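Long-range contact in subtilase cytotoxin, subunit B (Escherichia coli, PDB 3DWA), which assembles into the B pentamer of an AB5 toxin and probably binds host-cell glycans, including a non-human one that mediates human susceptibility: residues P28-I32 and F88-T93. Residues are numbered along the deposited sequence; the frame is centred on the assembly and turned at random.
Sequences PYFCI and FVKALT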
loop_
_atom_site.group_PDB
_atom_site.type_symbol
_atom_site.label_atom_id
_atom_site.label_comp_id
_atom_site.label_asym_id
_atom_site.label_seq_id
_atom_site.Cartn_x
_atom_site.Cartn_y
_atom_site.Cartn_z
ATOM N N PRO C 28 5.619 4.220 -16.207
ATOM C CA PRO C 28 6.275 4.665 -14.991
ATOM C C PRO C 28 7.585 3.874 -14.777
ATOM O O PRO C 28 7.649 2.702 -15.129
ATOM C CB PRO C 28 5.269 4.274 -13.899
ATOM C CG PRO C 28 4.488 3.155 -14.485
ATOM C CD PRO C 28 4.325 3.559 -15.909
ATOM N N TYR C 29 8.616 4.525 -14.226
ATOM C CA TYR C 29 9.839 3.799 -13.782
ATOM C C TYR C 29 10.355 4.388 -12.466
ATOM O O TYR C 29 9.921 5.467 -12.055
ATOM C CB TYR C 29 10.982 3.856 -14.844
ATOM C CG TYR C 29 11.604 5.230 -14.951
ATOM C CD1 TYR C 29 12.679 5.625 -14.116
ATOM C CD2 TYR C 29 11.141 6.116 -15.878
ATOM C CE1 TYR C 29 13.217 6.906 -14.201
ATOM C CE2 TYR C 29 11.663 7.380 -15.992
ATOM C CZ TYR C 29 12.717 7.763 -15.157
ATOM O OH TYR C 29 13.195 9.029 -15.281
ATOM N N PHE C 30 11.244 3.658 -11.794
ATOM C CA PHE C 30 11.992 4.222 -10.669
ATOM C C PHE C 30 13.433 3.717 -10.792
ATOM O O PHE C 30 13.694 2.702 -11.448
ATOM C CB PHE C 30 11.332 3.889 -9.286
ATOM C CG PHE C 30 11.563 2.466 -8.822
ATOM C CD1 PHE C 30 12.628 2.168 -7.962
ATOM C CD2 PHE C 30 10.702 1.430 -9.225
ATOM C CE1 PHE C 30 12.876 0.843 -7.566
ATOM C CE2 PHE C 30 10.940 0.121 -8.840
ATOM C CZ PHE C 30 12.022 -0.174 -7.985
ATOM N N CYS C 31 14.361 4.435 -10.184
ATOM C CA CYS C 31 15.760 4.085 -10.208
ATOM C C CYS C 31 16.231 4.269 -8.769
ATOM O O CYS C 31 15.814 5.201 -8.096
ATOM C CB CYS C 31 16.525 5.003 -11.210
ATOM S SG CYS C 31 18.285 4.481 -11.511
ATOM N N ILE C 32 17.046 3.347 -8.274
ATOM C CA ILE C 32 17.671 3.521 -6.957
ATOM C C ILE C 32 19.183 3.668 -7.097
ATOM O O ILE C 32 19.753 3.202 -8.061
ATOM C CB ILE C 32 17.369 2.329 -6.026
ATOM C CG1 ILE C 32 17.758 1.021 -6.711
ATOM C CG2 ILE C 32 15.882 2.323 -5.620
ATOM C CD1 ILE C 32 17.551 -0.201 -5.850
ATOM N N PHE C 88 18.626 8.481 -21.420
ATOM C CA PHE C 88 18.234 7.776 -20.201
ATOM C C PHE C 88 19.429 7.047 -19.578
ATOM O O PHE C 88 19.653 7.121 -18.358
ATOM C CB PHE C 88 17.117 6.803 -20.507
ATOM C CG PHE C 88 16.546 6.120 -19.299
ATOM C CD1 PHE C 88 15.345 6.543 -18.774
ATOM C CD2 PHE C 88 17.199 5.013 -18.700
ATOM C CE1 PHE C 88 14.794 5.898 -17.658
ATOM C CE2 PHE C 88 16.630 4.355 -17.593
ATOM C CZ PHE C 88 15.414 4.819 -17.079
ATOM N N VAL C 89 20.197 6.368 -20.429
ATOM C CA VAL C 89 21.384 5.646 -19.982
ATOM C C VAL C 89 22.437 6.593 -19.386
ATOM O O VAL C 89 23.060 6.247 -18.386
ATOM C CB VAL C 89 21.946 4.756 -21.091
ATOM C CG1 VAL C 89 23.277 4.121 -20.677
ATOM C CG2 VAL C 89 20.937 3.691 -21.461
ATOM N N LYS C 90 22.580 7.799 -19.957
ATOM C CA LYS C 90 23.580 8.788 -19.486
ATOM C C LYS C 90 23.240 9.385 -18.116
ATOM O O LYS C 90 24.104 9.507 -17.241
ATOM C CB LYS C 90 23.731 9.950 -20.489
ATOM C CG LYS C 90 24.824 10.958 -20.061
ATOM C CD LYS C 90 24.819 12.289 -20.827
ATOM C CE LYS C 90 25.801 12.240 -21.988
ATOM N NZ LYS C 90 25.298 11.270 -23.027
ATOM N N ALA C 91 21.977 9.792 -17.964
ATOM C CA ALA C 91 21.470 10.358 -16.730
ATOM C C ALA C 91 21.404 9.336 -15.600
ATOM O O ALA C 91 21.687 9.653 -14.439
ATOM C CB ALA C 91 20.092 10.977 -16.982
ATOM N N LEU C 92 21.012 8.115 -15.947
ATOM C CA LEU C 92 20.637 7.098 -14.969
ATOM C C LEU C 92 21.523 5.871 -15.116
ATOM O O LEU C 92 22.637 5.866 -14.625
ATOM C CB LEU C 92 19.131 6.753 -15.086
ATOM C CG LEU C 92 18.176 7.892 -14.709
ATOM C CD1 LEU C 92 16.724 7.532 -15.109
ATOM C CD2 LEU C 92 18.276 8.184 -13.203
ATOM N N THR C 93 21.045 4.831 -15.797
ATOM C CA THR C 93 21.824 3.591 -15.932
ATOM C C THR C 93 21.183 2.695 -16.993
ATOM O O THR C 93 19.997 2.875 -17.309
ATOM C CB THR C 93 21.919 2.847 -14.551
ATOM O OG1 THR C 93 22.619 1.631 -14.699
ATOM C CG2 THR C 93 20.579 2.520 -13.988
#
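Tyr29 and Cys31, on the same side of strand 27-35, face the C-terminal turn of helix 86-91 and the two residues that follow it. The backbones stay well apart, the CA atoms of Cys31 and Leu92 being 7.5 Å from each other, and no hydrogen bond links segments 28-32 and 88-93, so the contact is made by side chains. The turn is closed by the backbone bond from Leu92 N to Phe88 O, after which Leu92 leaves helical geometry.

Phe88 presents its edge to the face of Tyr29 in a T-shaped stack, with ring centroids 5.0 Å apart and planes at 73°. Its CE1 stands over the middle of the tyrosine ring, 3.7 Å from Tyr29 CZ. Leu92 CD1 touches both rings: it lies 3.7 Å from Tyr29 CE1 and over one face of Phe88, toward its rim. With CG of Leu92 trans to its carbonyl carbon (chi1 -66°), CD2 reaches Cys31 SG at 4.1 Å. Thr93 adds its CG2 methyl, 3.9 Å from Cys31 SG, while its OG1 bonds to the backbone N of Asn95.

Cys31 extends SG away from its backbone N (chi1 -171°), toward Cys45 on the adjoining strand 41-47, with which it forms a disulfide; Phe110 of a neighbouring subunit also packs on Cys31. Trp2 of that subunit meets the Phe88 ring and hydrogen-bonds through NE1 to Tyr29 OH, placing the contact at the pentamer interface. The curled antiparallel sheet is consistent with the OB fold of AB5 toxin B subunits, and here the short helix 86-91 is seated on one face of it, against strand 27-35, which runs between strands 14-24 and 41-47 of its own chain; Phe30 points to the other face, where helix 57-70 packs.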